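Enterotoxin-like toxin X (Staphylococcus aureus, PDB 5U75) inhibits phagocytosis and killing by human neutrophils, binding their surface glycoproteins in a sialic acid-dependent manner. Local coordinates at residues R48-S53 with I83-E88. Sequence-based numbering, arbitrary orientation.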
ATOM      1  N   ARG A  48       6.323  -0.243 -13.795  1.00 19.70           N
ATOM      2  CA  ARG A  48       6.618  -0.075 -12.351  1.00 19.97           C
ATOM      3  C   ARG A  48       5.959   1.157 -11.707  1.00 18.57           C
ATOM      4  O   ARG A  48       6.414   1.639 -10.654  1.00 17.87           O
ATOM      5  CB  ARG A  48       8.129  -0.071 -12.098  1.00 22.09           C
ATOM      6  CG  ARG A  48       8.824  -1.305 -12.664  1.00 25.91           C
ATOM      7  CD  ARG A  48      10.217  -1.473 -12.076  1.00 29.92           C
ATOM      8  NE  ARG A  48      11.139  -0.472 -12.608  1.00 33.95           N
ATOM      9  CZ  ARG A  48      11.892  -0.603 -13.707  1.00 39.02           C
ATOM     10  NH1 ARG A  48      11.871  -1.719 -14.439  1.00 42.97           N
ATOM     11  NH2 ARG A  48      12.686   0.400 -14.084  1.00 39.83           N
ATOM     12  N   ASN A  49       4.860   1.643 -12.296  1.00 16.67           N
ATOM     13  CA  ASN A  49       4.144   2.771 -11.713  1.00 16.84           C
ATOM     14  C   ASN A  49       3.522   2.499 -10.335  1.00 16.38           C
ATOM     15  O   ASN A  49       3.223   3.430  -9.617  1.00 16.00           O
ATOM     16  CB  ASN A  49       3.035   3.253 -12.646  1.00 18.05           C
ATOM     17  CG  ASN A  49       3.551   4.157 -13.734  1.00 19.21           C
ATOM     18  OD1 ASN A  49       4.639   4.724 -13.637  1.00 20.11           O
ATOM     19  ND2 ASN A  49       2.765   4.302 -14.772  1.00 20.71           N
ATOM     20  N   TRP A  50       3.290   1.240  -9.993  1.00 16.68           N
ATOM     21  CA  TRP A  50       2.777   0.896  -8.636  1.00 16.33           C
ATOM     22  C   TRP A  50       3.920   0.564  -7.677  1.00 16.83           C
ATOM     23  O   TRP A  50       3.684  -0.022  -6.610  1.00 17.78           O
ATOM     24  CB  TRP A  50       1.839  -0.299  -8.704  1.00 16.33           C
ATOM     25  CG  TRP A  50       0.546  -0.130  -9.423  1.00 16.71           C
ATOM     26  CD1 TRP A  50       0.092   0.955 -10.125  1.00 16.81           C
ATOM     27  CD2 TRP A  50      -0.484  -1.113  -9.498  1.00 16.31           C
ATOM     28  NE1 TRP A  50      -1.166   0.695 -10.614  1.00 16.39           N
ATOM     29  CE2 TRP A  50      -1.536  -0.570 -10.262  1.00 15.84           C
ATOM     30  CE3 TRP A  50      -0.615  -2.416  -8.993  1.00 15.89           C
ATOM     31  CZ2 TRP A  50      -2.724  -1.281 -10.521  1.00 16.11           C
ATOM     32  CZ3 TRP A  50      -1.784  -3.125  -9.258  1.00 16.95           C
ATOM     33  CH2 TRP A  50      -2.825  -2.552 -10.013  1.00 16.27           C
ATOM     34  N   VAL A  51       5.156   0.914  -8.030  1.00 16.39           N
ATOM     35  CA  VAL A  51       6.329   0.560  -7.221  1.00 16.65           C
ATOM     36  C   VAL A  51       7.183   1.809  -6.967  1.00 17.29           C
ATOM     37  O   VAL A  51       7.389   2.232  -5.804  1.00 16.82           O
ATOM     38  CB  VAL A  51       7.165  -0.570  -7.903  1.00 17.05           C
ATOM     39  CG1 VAL A  51       8.450  -0.861  -7.135  1.00 17.67           C
ATOM     40  CG2 VAL A  51       6.352  -1.845  -8.082  1.00 17.82           C
ATOM     41  N   TYR A  52       7.712   2.400  -8.042  1.00 16.73           N
ATOM     42  CA  TYR A  52       8.616   3.547  -7.913  1.00 16.85           C
ATOM     43  C   TYR A  52       8.921   4.121  -9.305  1.00 16.92           C
ATOM     44  O   TYR A  52       9.272   3.383 -10.216  1.00 15.93           O
ATOM     45  CB  TYR A  52       9.955   3.166  -7.219  1.00 17.85           C
ATOM     46  CG  TYR A  52      10.916   4.325  -7.063  1.00 18.28           C
ATOM     47  CD1 TYR A  52      11.872   4.634  -8.064  1.00 18.62           C
ATOM     48  CD2 TYR A  52      10.879   5.129  -5.944  1.00 18.56           C
ATOM     49  CE1 TYR A  52      12.731   5.714  -7.920  1.00 18.63           C
ATOM     50  CE2 TYR A  52      11.722   6.212  -5.801  1.00 18.85           C
ATOM     51  CZ  TYR A  52      12.656   6.494  -6.779  1.00 19.19           C
ATOM     52  OH  TYR A  52      13.481   7.580  -6.614  1.00 20.48           O
ATOM     53  N   SER A  53       8.831   5.433  -9.417  1.00 17.17           N
ATOM     54  CA  SER A  53       9.187   6.130 -10.636  1.00 18.51           C
ATOM     55  C   SER A  53       9.641   7.536 -10.332  1.00 18.89           C
ATOM     56  O   SER A  53       9.170   8.140  -9.374  1.00 19.25           O
ATOM     57  CB  SER A  53       7.980   6.157 -11.590  1.00 18.46           C
ATOM     58  OG  SER A  53       8.337   6.794 -12.808  1.00 18.09           O
ATOM     59  N   ILE A  83       3.628   5.673  -5.955  1.00 13.92           N
ATOM     60  CA  ILE A  83       2.671   5.194  -6.934  1.00 14.29           C
ATOM     61  C   ILE A  83       2.271   6.338  -7.848  1.00 14.59           C
ATOM     62  O   ILE A  83       2.019   7.448  -7.403  1.00 14.12           O
ATOM     63  CB  ILE A  83       1.471   4.460  -6.301  1.00 15.08           C
ATOM     64  CG1 ILE A  83       0.627   5.391  -5.417  1.00 15.21           C
ATOM     65  CG2 ILE A  83       1.992   3.247  -5.514  1.00 14.86           C
ATOM     66  CD1 ILE A  83      -0.574   4.721  -4.782  1.00 16.15           C
ATOM     67  N   THR A  84       2.253   6.045  -9.141  1.00 14.68           N
ATOM     68  CA  THR A  84       1.951   7.033 -10.166  1.00 15.10           C
ATOM     69  C   THR A  84       0.604   6.655 -10.765  1.00 15.76           C
ATOM     70  O   THR A  84       0.473   5.582 -11.363  1.00 15.84           O
ATOM     71  CB  THR A  84       3.054   7.080 -11.239  1.00 15.46           C
ATOM     72  OG1 THR A  84       4.321   7.369 -10.624  1.00 15.62           O
ATOM     73  CG2 THR A  84       2.753   8.173 -12.267  1.00 16.19           C
ATOM     74  N   LEU A  85      -0.384   7.545 -10.609  1.00 15.62           N
ATOM     75  CA  LEU A  85      -1.771   7.250 -10.963  1.00 17.93           C
ATOM     76  C   LEU A  85      -2.377   8.336 -11.837  1.00 16.82           C
ATOM     77  O   LEU A  85      -1.962   9.495 -11.776  1.00 17.70           O
ATOM     78  CB  LEU A  85      -2.638   7.143  -9.706  1.00 18.36           C
ATOM     79  CG  LEU A  85      -2.185   6.230  -8.562  1.00 19.48           C
ATOM     80  CD1 LEU A  85      -3.157   6.391  -7.406  1.00 20.02           C
ATOM     81  CD2 LEU A  85      -2.129   4.791  -9.024  1.00 20.01           C
ATOM     82  N   ASN A  86      -3.389   7.968 -12.604  1.00 17.17           N
ATOM     83  CA  ASN A  86      -4.213   8.973 -13.282  1.00 19.13           C
ATOM     84  C   ASN A  86      -5.062   9.758 -12.285  1.00 19.52           C
ATOM     85  O   ASN A  86      -5.482   9.205 -11.253  1.00 17.38           O
ATOM     86  CB  ASN A  86      -5.088   8.317 -14.348  1.00 21.41           C
ATOM     87  CG  ASN A  86      -4.262   7.771 -15.502  1.00 23.52           C
ATOM     88  OD1 ASN A  86      -3.125   8.186 -15.714  1.00 23.92           O
ATOM     89  ND2 ASN A  86      -4.824   6.832 -16.236  1.00 25.85           N
ATOM     90  N   LYS A  87      -5.244  11.049 -12.579  1.00 18.82           N
ATOM     91  CA  LYS A  87      -6.204  11.902 -11.873  1.00 20.46           C
ATOM     92  C   LYS A  87      -7.618  11.445 -12.186  1.00 20.30           C
ATOM     93  O   LYS A  87      -8.098  11.575 -13.317  1.00 20.87           O
ATOM     94  CB  LYS A  87      -6.046  13.378 -12.256  1.00 22.09           C
ATOM     95  CG  LYS A  87      -4.848  14.055 -11.633  1.00 23.52           C
ATOM     96  CD  LYS A  87      -4.700  15.481 -12.145  1.00 24.44           C
ATOM     97  CE  LYS A  87      -3.371  16.087 -11.728  1.00 25.30           C
ATOM     98  NZ  LYS A  87      -3.316  17.512 -12.187  1.00 25.44           N
ATOM     99  N   GLU A  88      -8.292  10.878 -11.194  1.00 19.78           N
ATOM    100  CA  GLU A  88      -9.662  10.406 -11.367  1.00 19.29           C
ATOM    101  C   GLU A  88     -10.206   9.980 -10.033  1.00 18.83           C
ATOM    102  O   GLU A  88      -9.440   9.810  -9.081  1.00 16.32           O
ATOM    103  CB  GLU A  88      -9.754   9.207 -12.331  1.00 21.20           C
ATOM    104  CG  GLU A  88      -8.979   7.993 -11.899  1.00 21.72           C
ATOM    105  CD  GLU A  88      -8.971   6.877 -12.940  1.00 25.55           C
ATOM    106  OE1 GLU A  88      -9.754   6.906 -13.913  1.00 29.44           O
ATOM    107  OE2 GLU A  88      -8.175   5.954 -12.777  1.00 23.43           O
TER
HETATM  108  O   HOH W   1       5.436   5.342  -9.411  1.00 13.98           O
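In the beta-grasp domain of this staphylococcal superantigen, strand 75-86 is an outermost strand of a mixed sheet, and residues 48-53 show how an irregular loop can use the outer edge of such a strand. The loop turns tightly at its start, where Arg48 O accepts from the backbone N of both Val51 and Tyr52. That turn presents the carbonyl of Asn49 to the strand: Thr84 N donates to Asn49 O at 2.8 Å, nearly straight at 164° and in the plane of the carbonyl. The same oxygen receives a CA-H...O contact from Ile83 CA, 3.3 Å away, and a hydrogen bond from a water. The Asn49 side chain, its CG anti to the carbonyl carbon (chi1 -81°), crosses Thr84 obliquely, bringing OD1 to 3.7 Å from Thr84 CB. Trp50 follows, its CB directed away from the strand and its indole packed edge-to-face with Phe101 of helix 92-104, which lies against this sheet; Ile83 and Leu85 touch the same helix. Ile83 CG2 rests 3.8 Å from Trp50 O. Val51 pairs through its backbone with Asn82, prolonging the edge contact, and Asn82 OD1 takes the N-H of Ser53. Ser53 CB then faces Thr84 OG1, a buried hydroxyl that hydrogen-bonds Arg63 on the adjacent strand and lies 2.6 Å from the water O that bridges it to Asn49 O.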